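Local coordinates for protein thiaminase-I (Naegleria gruberi, PDB 4HCW) that is a thiaminase of the family whose members have an alpha/beta fold resembling that of periplasmic binding proteins, at residues Thr8-Leu13 with Leu62-Ser67; Gly12-Leu17 with Phe51-Asp56; Ser67-Phe72 with Tyr261-Ala266. All coordinates share one frame; numbering follows the deposited sequence.

Interaction 1: residues Thr8-Leu13 with Leu62-Ser67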
ATOM      1  N   THR A   8     -29.816   3.748  -5.543  1.00191.43           N
ATOM      2  CA  THR A   8     -28.515   3.427  -6.116  1.00191.43           C
ATOM      3  C   THR A   8     -27.419   3.485  -5.057  1.00191.43           C
ATOM      4  O   THR A   8     -27.570   4.147  -4.032  1.00191.43           O
ATOM      5  CB  THR A   8     -28.150   4.388  -7.264  1.00128.39           C
ATOM      6  OG1 THR A   8     -27.904   5.697  -6.735  1.00128.39           O
ATOM      7  CG2 THR A   8     -29.276   4.457  -8.284  1.00128.39           C
ATOM      8  N   LEU A   9     -26.314   2.791  -5.314  1.00 92.85           N
ATOM      9  CA  LEU A   9     -25.193   2.757  -4.379  1.00 92.85           C
ATOM     10  C   LEU A   9     -23.901   3.213  -5.050  1.00 92.85           C
ATOM     11  O   LEU A   9     -23.448   2.605  -6.020  1.00 92.85           O
ATOM     12  CB  LEU A   9     -25.013   1.346  -3.813  1.00 76.29           C
ATOM     13  CG  LEU A   9     -23.948   1.165  -2.730  1.00 76.29           C
ATOM     14  CD1 LEU A   9     -24.383   1.831  -1.435  1.00 76.29           C
ATOM     15  CD2 LEU A   9     -23.648  -0.309  -2.505  1.00 76.29           C
ATOM     16  N   THR A  10     -23.311   4.285  -4.530  1.00 86.28           N
ATOM     17  CA  THR A  10     -22.057   4.804  -5.069  1.00 86.28           C
ATOM     18  C   THR A  10     -20.851   4.142  -4.406  1.00 86.28           C
ATOM     19  O   THR A  10     -20.724   4.147  -3.182  1.00 86.28           O
ATOM     20  CB  THR A  10     -21.953   6.333  -4.906  1.00 70.40           C
ATOM     21  OG1 THR A  10     -22.121   6.684  -3.527  1.00 70.40           O
ATOM     22  CG2 THR A  10     -23.019   7.032  -5.736  1.00 70.40           C
ATOM     23  N   VAL A  11     -19.972   3.574  -5.224  1.00 70.90           N
ATOM     24  CA  VAL A  11     -18.777   2.905  -4.719  1.00 70.90           C
ATOM     25  C   VAL A  11     -17.505   3.584  -5.216  1.00 70.90           C
ATOM     26  O   VAL A  11     -17.300   3.732  -6.421  1.00 70.90           O
ATOM     27  CB  VAL A  11     -18.745   1.420  -5.125  1.00 70.90           C
ATOM     28  CG1 VAL A  11     -17.494   0.748  -4.578  1.00 70.90           C
ATOM     29  CG2 VAL A  11     -19.994   0.710  -4.634  1.00 70.90           C
ATOM     30  N   GLY A  12     -16.656   3.995  -4.280  1.00 76.92           N
ATOM     31  CA  GLY A  12     -15.393   4.624  -4.620  1.00 76.92           C
ATOM     32  C   GLY A  12     -14.234   3.644  -4.564  1.00 76.92           C
ATOM     33  O   GLY A  12     -13.746   3.309  -3.485  1.00 76.92           O
ATOM     34  N   LEU A  13     -13.793   3.189  -5.731  1.00 62.17           N
ATOM     35  CA  LEU A  13     -12.727   2.195  -5.816  1.00 62.17           C
ATOM     36  C   LEU A  13     -11.336   2.819  -5.754  1.00 62.17           C
ATOM     37  O   LEU A  13     -11.131   3.953  -6.189  1.00 62.17           O
ATOM     38  CB  LEU A  13     -12.865   1.374  -7.100  1.00 59.83           C
ATOM     39  CG  LEU A  13     -14.120   0.510  -7.229  1.00 59.83           C
ATOM     40  CD1 LEU A  13     -14.106  -0.260  -8.540  1.00 59.83           C
ATOM     41  CD2 LEU A  13     -14.238  -0.439  -6.047  1.00 59.83           C
ATOM     42  N   LEU A  62     -17.229  12.167   0.902  1.00 89.11           N
ATOM     43  CA  LEU A  62     -17.168  10.714   0.801  1.00 89.11           C
ATOM     44  C   LEU A  62     -18.416  10.136   0.140  1.00 89.11           C
ATOM     45  O   LEU A  62     -19.526  10.610   0.379  1.00 89.11           O
ATOM     46  CB  LEU A  62     -16.987  10.096   2.189  1.00 73.07           C
ATOM     47  CG  LEU A  62     -15.739  10.513   2.969  1.00 73.07           C
ATOM     48  CD1 LEU A  62     -15.817  10.026   4.407  1.00 73.07           C
ATOM     49  CD2 LEU A  62     -14.482   9.985   2.293  1.00 73.07           C
ATOM     50  N   PRO A  63     -18.233   9.107  -0.702  1.00104.03           N
ATOM     51  CA  PRO A  63     -19.347   8.374  -1.313  1.00104.03           C
ATOM     52  C   PRO A  63     -20.017   7.454  -0.296  1.00104.03           C
ATOM     53  O   PRO A  63     -19.676   7.501   0.885  1.00104.03           O
ATOM     54  CB  PRO A  63     -18.663   7.537  -2.402  1.00 83.24           C
ATOM     55  CG  PRO A  63     -17.303   8.145  -2.583  1.00 83.24           C
ATOM     56  CD  PRO A  63     -16.934   8.674  -1.239  1.00 83.24           C
ATOM     57  N   ASP A  64     -20.957   6.630  -0.753  1.00 92.52           N
ATOM     58  CA  ASP A  64     -21.627   5.672   0.122  1.00 92.52           C
ATOM     59  C   ASP A  64     -20.626   4.681   0.700  1.00 92.52           C
ATOM     60  O   ASP A  64     -20.572   4.464   1.910  1.00 92.52           O
ATOM     61  CB  ASP A  64     -22.724   4.923  -0.637  1.00118.92           C
ATOM     62  CG  ASP A  64     -23.913   5.802  -0.965  1.00118.92           C
ATOM     63  OD1 ASP A  64     -24.247   6.682  -0.144  1.00118.92           O
ATOM     64  OD2 ASP A  64     -24.515   5.612  -2.043  1.00118.92           O
ATOM     65  N   VAL A  65     -19.834   4.079  -0.182  1.00 94.94           N
ATOM     66  CA  VAL A  65     -18.768   3.174   0.224  1.00 94.94           C
ATOM     67  C   VAL A  65     -17.512   3.478  -0.585  1.00 94.94           C
ATOM     68  O   VAL A  65     -17.563   3.585  -1.810  1.00 94.94           O
ATOM     69  CB  VAL A  65     -19.186   1.696   0.059  1.00 76.91           C
ATOM     70  CG1 VAL A  65     -20.112   1.535  -1.134  1.00 76.91           C
ATOM     71  CG2 VAL A  65     -17.963   0.795  -0.065  1.00 76.91           C
ATOM     72  N   PHE A  66     -16.389   3.632   0.108  1.00 82.39           N
ATOM     73  CA  PHE A  66     -15.150   4.056  -0.533  1.00 82.39           C
ATOM     74  C   PHE A  66     -13.947   3.248  -0.056  1.00 82.39           C
ATOM     75  O   PHE A  66     -13.944   2.712   1.053  1.00 82.39           O
ATOM     76  CB  PHE A  66     -14.908   5.544  -0.267  1.00 80.99           C
ATOM     77  CG  PHE A  66     -14.961   5.914   1.189  1.00 80.99           C
ATOM     78  CD1 PHE A  66     -13.826   5.836   1.979  1.00 80.99           C
ATOM     79  CD2 PHE A  66     -16.146   6.338   1.768  1.00 80.99           C
ATOM     80  CE1 PHE A  66     -13.873   6.171   3.318  1.00 80.99           C
ATOM     81  CE2 PHE A  66     -16.199   6.675   3.107  1.00 80.99           C
ATOM     82  CZ  PHE A  66     -15.059   6.591   3.883  1.00 80.99           C
ATOM     83  N   SER A  67     -12.927   3.168  -0.904  1.00 78.82           N
ATOM     84  CA  SER A  67     -11.671   2.531  -0.533  1.00 78.82           C
ATOM     85  C   SER A  67     -10.602   3.594  -0.321  1.00 78.82           C
ATOM     86  O   SER A  67     -10.295   4.368  -1.227  1.00 78.82           O
ATOM     87  CB  SER A  67     -11.225   1.544  -1.612  1.00 88.89           C
ATOM     88  OG  SER A  67     -10.025   0.890  -1.238  1.00 88.89           O
TER

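Interaction 2: residues Gly12-Leu17 with Phe51-Asp56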
ATOM      1  N   GLY A  12     -16.656   3.995  -4.280  1.00 76.92           N
ATOM      2  CA  GLY A  12     -15.393   4.624  -4.620  1.00 76.92           C
ATOM      3  C   GLY A  12     -14.234   3.644  -4.564  1.00 76.92           C
ATOM      4  O   GLY A  12     -13.746   3.309  -3.485  1.00 76.92           O
ATOM      5  N   LEU A  13     -13.793   3.189  -5.731  1.00 62.17           N
ATOM      6  CA  LEU A  13     -12.727   2.195  -5.816  1.00 62.17           C
ATOM      7  C   LEU A  13     -11.336   2.819  -5.754  1.00 62.17           C
ATOM      8  O   LEU A  13     -11.131   3.953  -6.189  1.00 62.17           O
ATOM      9  CB  LEU A  13     -12.865   1.374  -7.100  1.00 59.83           C
ATOM     10  CG  LEU A  13     -14.120   0.510  -7.229  1.00 59.83           C
ATOM     11  CD1 LEU A  13     -14.106  -0.260  -8.540  1.00 59.83           C
ATOM     12  CD2 LEU A  13     -14.238  -0.439  -6.047  1.00 59.83           C
ATOM     13  N   PHE A  14     -10.387   2.066  -5.208  1.00 74.76           N
ATOM     14  CA  PHE A  14      -8.988   2.477  -5.174  1.00 74.76           C
ATOM     15  C   PHE A  14      -8.429   2.473  -6.593  1.00 74.76           C
ATOM     16  O   PHE A  14      -8.302   1.415  -7.210  1.00 74.76           O
ATOM     17  CB  PHE A  14      -8.187   1.533  -4.278  1.00 84.18           C
ATOM     18  CG  PHE A  14      -6.762   1.955  -4.063  1.00 84.18           C
ATOM     19  CD1 PHE A  14      -6.453   2.971  -3.174  1.00 84.18           C
ATOM     20  CD2 PHE A  14      -5.731   1.326  -4.740  1.00 84.18           C
ATOM     21  CE1 PHE A  14      -5.142   3.359  -2.970  1.00 84.18           C
ATOM     22  CE2 PHE A  14      -4.419   1.707  -4.541  1.00 84.18           C
ATOM     23  CZ  PHE A  14      -4.124   2.726  -3.655  1.00 84.18           C
ATOM     24  N   PRO A  15      -8.093   3.662  -7.116  1.00 76.47           N
ATOM     25  CA  PRO A  15      -7.751   3.836  -8.532  1.00 76.47           C
ATOM     26  C   PRO A  15      -6.291   3.539  -8.859  1.00 76.47           C
ATOM     27  O   PRO A  15      -5.932   3.487 -10.036  1.00 76.47           O
ATOM     28  CB  PRO A  15      -8.037   5.318  -8.764  1.00 49.65           C
ATOM     29  CG  PRO A  15      -7.708   5.952  -7.453  1.00 49.65           C
ATOM     30  CD  PRO A  15      -8.055   4.939  -6.381  1.00 49.65           C
ATOM     31  N   TYR A  16      -5.463   3.347  -7.839  1.00 76.82           N
ATOM     32  CA  TYR A  16      -4.032   3.164  -8.062  1.00 76.82           C
ATOM     33  C   TYR A  16      -3.627   1.696  -8.166  1.00 76.82           C
ATOM     34  O   TYR A  16      -2.875   1.180  -7.339  1.00 76.82           O
ATOM     35  CB  TYR A  16      -3.224   3.892  -6.988  1.00 78.29           C
ATOM     36  CG  TYR A  16      -3.462   5.384  -6.984  1.00 78.29           C
ATOM     37  CD1 TYR A  16      -2.746   6.221  -7.828  1.00 78.29           C
ATOM     38  CD2 TYR A  16      -4.411   5.953  -6.146  1.00 78.29           C
ATOM     39  CE1 TYR A  16      -2.963   7.586  -7.833  1.00 78.29           C
ATOM     40  CE2 TYR A  16      -4.637   7.315  -6.145  1.00 78.29           C
ATOM     41  CZ  TYR A  16      -3.909   8.127  -6.990  1.00 78.29           C
ATOM     42  OH  TYR A  16      -4.127   9.484  -6.992  1.00 78.29           O
ATOM     43  N   LEU A  17      -4.141   1.036  -9.200  1.00 56.18           N
ATOM     44  CA  LEU A  17      -3.767  -0.333  -9.527  1.00 56.18           C
ATOM     45  C   LEU A  17      -2.800  -0.296 -10.708  1.00 56.18           C
ATOM     46  O   LEU A  17      -2.753   0.697 -11.432  1.00 56.18           O
ATOM     47  CB  LEU A  17      -5.017  -1.151  -9.868  1.00 52.37           C
ATOM     48  CG  LEU A  17      -5.999  -1.384  -8.719  1.00 52.37           C
ATOM     49  CD1 LEU A  17      -7.119  -2.318  -9.148  1.00 52.37           C
ATOM     50  CD2 LEU A  17      -5.276  -1.931  -7.499  1.00 52.37           C
ATOM     51  N   PHE A  51     -12.052   6.642  -6.530  1.00 66.44           N
ATOM     52  CA  PHE A  51     -11.967   7.534  -5.379  1.00 66.44           C
ATOM     53  C   PHE A  51     -10.515   7.805  -4.997  1.00 66.44           C
ATOM     54  O   PHE A  51      -9.845   6.949  -4.420  1.00 66.44           O
ATOM     55  CB  PHE A  51     -12.721   6.941  -4.188  1.00 57.93           C
ATOM     56  CG  PHE A  51     -12.597   7.745  -2.926  1.00 57.93           C
ATOM     57  CD1 PHE A  51     -13.286   8.938  -2.776  1.00 57.93           C
ATOM     58  CD2 PHE A  51     -11.801   7.302  -1.881  1.00 57.93           C
ATOM     59  CE1 PHE A  51     -13.176   9.677  -1.613  1.00 57.93           C
ATOM     60  CE2 PHE A  51     -11.688   8.037  -0.716  1.00 57.93           C
ATOM     61  CZ  PHE A  51     -12.376   9.225  -0.582  1.00 57.93           C
ATOM     62  N   ASP A  52     -10.039   9.001  -5.324  1.00 61.88           N
ATOM     63  CA  ASP A  52      -8.667   9.391  -5.020  1.00 61.88           C
ATOM     64  C   ASP A  52      -8.540   9.825  -3.565  1.00 61.88           C
ATOM     65  O   ASP A  52      -8.825  10.973  -3.225  1.00 61.88           O
ATOM     66  CB  ASP A  52      -8.222  10.528  -5.942  1.00 63.98           C
ATOM     67  CG  ASP A  52      -6.718  10.721  -5.946  1.00 63.98           C
ATOM     68  OD1 ASP A  52      -6.035  10.151  -5.068  1.00 63.98           O
ATOM     69  OD2 ASP A  52      -6.216  11.447  -6.829  1.00 63.98           O
ATOM     70  N   CYS A  53      -8.097   8.907  -2.711  1.00 60.49           N
ATOM     71  CA  CYS A  53      -7.916   9.205  -1.295  1.00 60.49           C
ATOM     72  C   CYS A  53      -6.695  10.092  -1.068  1.00 60.49           C
ATOM     73  O   CYS A  53      -6.483  10.601   0.031  1.00 60.49           O
ATOM     74  CB  CYS A  53      -7.785   7.914  -0.483  1.00 71.26           C
ATOM     75  SG  CYS A  53      -6.294   6.956  -0.837  1.00 71.26           S
ATOM     76  N   TYR A  54      -5.893  10.270  -2.112  1.00 64.62           N
ATOM     77  CA  TYR A  54      -4.717  11.126  -2.027  1.00 64.62           C
ATOM     78  C   TYR A  54      -5.039  12.540  -2.499  1.00 64.62           C
ATOM     79  O   TYR A  54      -4.155  13.296  -2.899  1.00 64.62           O
ATOM     80  CB  TYR A  54      -3.547  10.526  -2.812  1.00 57.04           C
ATOM     81  CG  TYR A  54      -3.142   9.161  -2.302  1.00 57.04           C
ATOM     82  CD1 TYR A  54      -2.546   9.013  -1.057  1.00 57.04           C
ATOM     83  CD2 TYR A  54      -3.368   8.020  -3.060  1.00 57.04           C
ATOM     84  CE1 TYR A  54      -2.182   7.766  -0.581  1.00 57.04           C
ATOM     85  CE2 TYR A  54      -3.005   6.769  -2.594  1.00 57.04           C
ATOM     86  CZ  TYR A  54      -2.413   6.649  -1.354  1.00 57.04           C
ATOM     87  OH  TYR A  54      -2.051   5.407  -0.886  1.00 57.04           O
ATOM     88  N   SER A  55      -6.322  12.878  -2.443  1.00 63.71           N
ATOM     89  CA  SER A  55      -6.798  14.223  -2.730  1.00 63.71           C
ATOM     90  C   SER A  55      -7.671  14.695  -1.574  1.00 63.71           C
ATOM     91  O   SER A  55      -8.677  14.063  -1.256  1.00 63.71           O
ATOM     92  CB  SER A  55      -7.602  14.237  -4.029  1.00 68.21           C
ATOM     93  OG  SER A  55      -8.215  15.497  -4.236  1.00 68.21           O
ATOM     94  N   ASP A  56      -7.281  15.799  -0.943  1.00 83.91           N
ATOM     95  CA  ASP A  56      -8.016  16.324   0.205  1.00 83.91           C
ATOM     96  C   ASP A  56      -9.450  16.706  -0.147  1.00 83.91           C
ATOM     97  O   ASP A  56     -10.344  16.633   0.697  1.00 83.91           O
ATOM     98  CB  ASP A  56      -7.287  17.525   0.814  1.00 81.44           C
ATOM     99  CG  ASP A  56      -6.043  17.125   1.578  1.00 81.44           C
ATOM    100  OD1 ASP A  56      -5.962  15.957   2.011  1.00 81.44           O
ATOM    101  OD2 ASP A  56      -5.150  17.980   1.750  1.00 81.44           O
TER

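Interaction 3: residues Ser67-Phe72 with Tyr261-Ala266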
ATOM      1  N   SER A  67     -12.927   3.168  -0.904  1.00 78.82           N
ATOM      2  CA  SER A  67     -11.671   2.531  -0.533  1.00 78.82           C
ATOM      3  C   SER A  67     -10.602   3.594  -0.321  1.00 78.82           C
ATOM      4  O   SER A  67     -10.295   4.368  -1.227  1.00 78.82           O
ATOM      5  CB  SER A  67     -11.225   1.544  -1.612  1.00 88.89           C
ATOM      6  OG  SER A  67     -10.025   0.890  -1.238  1.00 88.89           O
ATOM      7  N   THR A  68     -10.043   3.636   0.884  1.00 62.32           N
ATOM      8  CA  THR A  68      -9.034   4.633   1.217  1.00 62.32           C
ATOM      9  C   THR A  68      -7.802   4.007   1.854  1.00 62.32           C
ATOM     10  O   THR A  68      -7.880   2.944   2.468  1.00 62.32           O
ATOM     11  CB  THR A  68      -9.590   5.697   2.179  1.00 71.16           C
ATOM     12  OG1 THR A  68      -8.529   6.566   2.596  1.00 71.16           O
ATOM     13  CG2 THR A  68     -10.204   5.037   3.405  1.00 71.16           C
ATOM     14  N   ASP A  69      -6.664   4.674   1.698  1.00 69.35           N
ATOM     15  CA  ASP A  69      -5.444   4.262   2.373  1.00 69.35           C
ATOM     16  C   ASP A  69      -5.645   4.467   3.868  1.00 69.35           C
ATOM     17  O   ASP A  69      -6.221   5.468   4.293  1.00 69.35           O
ATOM     18  CB  ASP A  69      -4.256   5.089   1.875  1.00 74.86           C
ATOM     19  CG  ASP A  69      -2.915   4.499   2.280  1.00 74.86           C
ATOM     20  OD1 ASP A  69      -2.825   3.874   3.359  1.00 74.86           O
ATOM     21  OD2 ASP A  69      -1.942   4.666   1.515  1.00 74.86           O
ATOM     22  N   SER A  70      -5.172   3.515   4.666  1.00 72.06           N
ATOM     23  CA  SER A  70      -5.330   3.590   6.114  1.00 72.06           C
ATOM     24  C   SER A  70      -4.436   4.666   6.730  1.00 72.06           C
ATOM     25  O   SER A  70      -4.538   4.960   7.920  1.00 72.06           O
ATOM     26  CB  SER A  70      -5.051   2.230   6.757  1.00 61.70           C
ATOM     27  OG  SER A  70      -3.767   1.751   6.401  1.00 61.70           O
ATOM     28  N   ILE A  71      -3.568   5.254   5.911  1.00 75.61           N
ATOM     29  CA  ILE A  71      -2.678   6.315   6.369  1.00 75.61           C
ATOM     30  C   ILE A  71      -3.467   7.578   6.715  1.00 75.61           C
ATOM     31  O   ILE A  71      -3.003   8.421   7.481  1.00 75.61           O
ATOM     32  CB  ILE A  71      -1.590   6.641   5.314  1.00 54.89           C
ATOM     33  CG1 ILE A  71      -0.434   7.420   5.947  1.00 54.89           C
ATOM     34  CG2 ILE A  71      -2.183   7.395   4.131  1.00 54.89           C
ATOM     35  CD1 ILE A  71       0.701   7.706   4.991  1.00 54.89           C
ATOM     36  N   PHE A  72      -4.667   7.694   6.156  1.00 70.31           N
ATOM     37  CA  PHE A  72      -5.522   8.848   6.412  1.00 70.31           C
ATOM     38  C   PHE A  72      -6.792   8.432   7.141  1.00 70.31           C
ATOM     39  O   PHE A  72      -7.725   9.222   7.274  1.00 70.31           O
ATOM     40  CB  PHE A  72      -5.883   9.547   5.101  1.00 63.15           C
ATOM     41  CG  PHE A  72      -4.703  10.127   4.378  1.00 63.15           C
ATOM     42  CD1 PHE A  72      -3.633  10.655   5.083  1.00 63.15           C
ATOM     43  CD2 PHE A  72      -4.660  10.138   2.995  1.00 63.15           C
ATOM     44  CE1 PHE A  72      -2.545  11.188   4.420  1.00 63.15           C
ATOM     45  CE2 PHE A  72      -3.574  10.668   2.327  1.00 63.15           C
ATOM     46  CZ  PHE A  72      -2.516  11.195   3.039  1.00 63.15           C
ATOM     47  N   TYR A 261       1.498  -0.709   3.817  1.00 71.28           N
ATOM     48  CA  TYR A 261       0.315   0.111   3.595  1.00 71.28           C
ATOM     49  C   TYR A 261      -0.891  -0.797   3.384  1.00 71.28           C
ATOM     50  O   TYR A 261      -0.773  -1.863   2.781  1.00 71.28           O
ATOM     51  CB  TYR A 261       0.500   1.007   2.369  1.00 98.87           C
ATOM     52  CG  TYR A 261       1.712   1.910   2.423  1.00 98.87           C
ATOM     53  CD1 TYR A 261       1.678   3.114   3.114  1.00 98.87           C
ATOM     54  CD2 TYR A 261       2.887   1.566   1.765  1.00 98.87           C
ATOM     55  CE1 TYR A 261       2.782   3.945   3.158  1.00 98.87           C
ATOM     56  CE2 TYR A 261       3.997   2.390   1.805  1.00 98.87           C
ATOM     57  CZ  TYR A 261       3.939   3.578   2.502  1.00 98.87           C
ATOM     58  OH  TYR A 261       5.041   4.402   2.544  1.00 98.87           O
ATOM     59  N   THR A 262      -2.049  -0.378   3.883  1.00 77.86           N
ATOM     60  CA  THR A 262      -3.277  -1.140   3.679  1.00 77.86           C
ATOM     61  C   THR A 262      -4.405  -0.256   3.164  1.00 77.86           C
ATOM     62  O   THR A 262      -4.717   0.777   3.755  1.00 77.86           O
ATOM     63  CB  THR A 262      -3.751  -1.837   4.972  1.00 63.87           C
ATOM     64  OG1 THR A 262      -4.062  -0.851   5.964  1.00 63.87           O
ATOM     65  CG2 THR A 262      -2.680  -2.777   5.506  1.00 63.87           C
ATOM     66  N   ASP A 263      -5.011  -0.667   2.055  1.00 74.75           N
ATOM     67  CA  ASP A 263      -6.188   0.013   1.531  1.00 74.75           C
ATOM     68  C   ASP A 263      -7.433  -0.600   2.154  1.00 74.75           C
ATOM     69  O   ASP A 263      -7.579  -1.822   2.197  1.00 74.75           O
ATOM     70  CB  ASP A 263      -6.238  -0.092   0.008  1.00 82.32           C
ATOM     71  CG  ASP A 263      -5.097   0.647  -0.663  1.00 82.32           C
ATOM     72  OD1 ASP A 263      -4.720   1.730  -0.168  1.00 82.32           O
ATOM     73  OD2 ASP A 263      -4.575   0.145  -1.680  1.00 82.32           O
ATOM     74  N   VAL A 264      -8.329   0.251   2.641  1.00 83.63           N
ATOM     75  CA  VAL A 264      -9.482  -0.214   3.403  1.00 83.63           C
ATOM     76  C   VAL A 264     -10.815   0.246   2.814  1.00 83.63           C
ATOM     77  O   VAL A 264     -11.017   1.434   2.558  1.00 83.63           O
ATOM     78  CB  VAL A 264      -9.388   0.242   4.875  1.00 64.93           C
ATOM     79  CG1 VAL A 264     -10.681  -0.052   5.610  1.00 64.93           C
ATOM     80  CG2 VAL A 264      -8.210  -0.432   5.564  1.00 64.93           C
ATOM     81  N   LEU A 265     -11.714  -0.709   2.597  1.00 79.50           N
ATOM     82  CA  LEU A 265     -13.076  -0.410   2.167  1.00 79.50           C
ATOM     83  C   LEU A 265     -13.925  -0.002   3.365  1.00 79.50           C
ATOM     84  O   LEU A 265     -14.068  -0.762   4.321  1.00 79.50           O
ATOM     85  CB  LEU A 265     -13.701  -1.625   1.483  1.00 52.39           C
ATOM     86  CG  LEU A 265     -13.268  -1.913   0.045  1.00 52.39           C
ATOM     87  CD1 LEU A 265     -13.663  -3.323  -0.359  1.00 52.39           C
ATOM     88  CD2 LEU A 265     -13.881  -0.895  -0.900  1.00 52.39           C
ATOM     89  N   ALA A 266     -14.485   1.201   3.310  1.00 74.74           N
ATOM     90  CA  ALA A 266     -15.320   1.700   4.395  1.00 74.74           C
ATOM     91  C   ALA A 266     -16.608   2.305   3.855  1.00 74.74           C
ATOM     92  O   ALA A 266     -16.677   2.700   2.691  1.00 74.74           O
ATOM     93  CB  ALA A 266     -14.558   2.722   5.223  1.00 99.89           C
TER

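Interaction 1: residues Thr8-Leu13 with Leu62-Ser67
Thr10 and Asp64 meet with their side chains at about a right angle, just where the chain enters the strand that runs parallel to 8-13. Asp64 OD2 takes the backbone N of Thr10 on its anti side over 3.1 Å, in a nearly straight bond, and Thr10 OG1 adds a weak one. OG1 also accepts from Asp64 N at 3.0 Å; with chi1 at 56° it stands between the backbone N and the carbonyl carbon of Thr10. Each side chain therefore grips the other residue's backbone. Regular parallel pairing follows, the strand axes 5° apart: Val65 N bonds to Thr10 O (3.1 Å), Gly12 N to Val65 O (2.7 Å) and Ser67 N to Gly12 O (2.7 Å). Val11 and Val65 lie side by side and point the same way, CG2 of Val11 being 3.6 Å from CG1 of Val65. Leu9 CD1 rests 3.6 Å from Asp64 CB. Lys275 forms a salt bridge with Asp64 OD2. Leu9 packs on Val278 and Val282 of helix 275-288 and Val65 on Ile283, while strand 44-50 pairs along the other edge of 8-13, which makes 8-13 an inner strand of the sheet.

Interaction 2: residues Gly12-Leu17 with Phe51-Asp56
A type I beta turn from Asp52 to Ser55, with an Asx turn at Asp52, sets Asp52, Cys53 and Tyr54 against Phe14 and Tyr16 in the loop that leaves strand 8-13, while Pro15 lies on the Phe51 carbonyl just before the turn. The contact lies where two parallel neighbours of the main sheet, 8-13 and 44-50, give way to loops. Its base is a single backbone hydrogen bond: Phe51 N donates to Leu13 O over 2.9 Å, nearly straight at 172°, and Phe51 CB lies 3.6 Å from Gly12 CA. Next along, Pro15 CD lies 3.3 Å from Phe51 O.

Farther out the contact is made by side chains. Tyr16 is the centre of an inverse gamma turn, and its CB points toward the 51-56 loop. Tyr54 directs an edge at the face of the Tyr16 ring in an offset edge-to-face pair, with centroids 5.4 Å apart and planes at 70°. Phe14 completes the cluster: Tyr16 CD2 lies over one of its faces, toward the rim, and Phe14 CE1 reaches Tyr54 CE2 at 4.0 Å. Cys53 SG sits near the plane of Phe14, at its edge, and also over the centre of one face of Tyr54. The Tyr54 hydroxyl has its partner outside the two segments, being hydrogen-bonded to Asp69 OD2, while Phe159 meets the ring edge-to-face.

Asp52 OD1 joins the two loops. Asp52 CG is anti to the backbone N (chi1 -164°), and OD1 accepts from Tyr54 N at 3.0 Å, which closes the Asx turn. The Tyr16 hydroxyl donates to the same oxygen from the other face of the carboxylate plane, Tyr16 OH to Asp52 OD1 measuring 2.8 Å.

Interaction 3: residues Ser67-Phe72 with Tyr261-Ala266
Antiparallel pairing of strand 65-69 with strand 260-267 defines this contact, which lies in the main mixed sheet, its centre about 8 Å from the centre of the chain. Thr68 and Val264 form the hydrogen-bonded pair: Thr68 N donates to Val264 O at 2.9 Å, and Val264 N to Thr68 O at 2.7 Å. Ser67-Leu265 and Asp69-Asp263 are the non-hydrogen-bonded pairs on either side, with their side chains on the face opposite to Thr68 and Val264. Leu265 CD2 comes to 3.7 Å from Ser67 CB, while Ser67 OG bonds Gln116. The carboxylates of Asp69 and Asp263 stand near each other with their planes perpendicular, Asp69 OD2 and Asp263 OD1 being 4.4 Å apart; Asp69 OD2 has Tyr54 as its outside partner.

Beyond Asp69 the chain bends toward helix 73-77, with Phe72 as its N-cap. Asp69 OD1 accepts Ile71 N over 3.0 Å in an Asx turn, and Asp69 O receives Thr68 OG1 and Phe72 N from opposite faces of the carbonyl plane. Ser70 N still bonds Thr262 O at 2.9 Å, continuing the ladder past the last bridge. Ser70 OG stands between its own backbone N and carbonyl carbon (chi1 56°) and shares a 2.7 Å hydrogen bond with Thr262 OG1. Either hydroxyl could be the donor, and Thr262 OG1 also bonds Ser104 OG, so the hydroxyls of the buried Ser70 and Thr262 both have polar partners.

In the fold
Interactions 1 and 3 are successive strand pairings in one sheet, and interaction 2 joins the loops at the end of strand 8-13. Interactions 1 and 2 start from that same strand and share Gly12 and Leu13, with centres about 11 Å apart. Interactions 1 and 3 share Ser67 on strand 65-69, which thus has a parallel neighbour in 8-13 and an antiparallel one in 260-267; their centres are about 13 Å apart. The centres of interactions 2 and 3 are about 9 Å apart, and the Tyr54-Asp69 bond links them. Along the chain, 188 residues separate the segments of interaction 3, so strand 260-267 returns a distant part of the chain to the N-terminal strands.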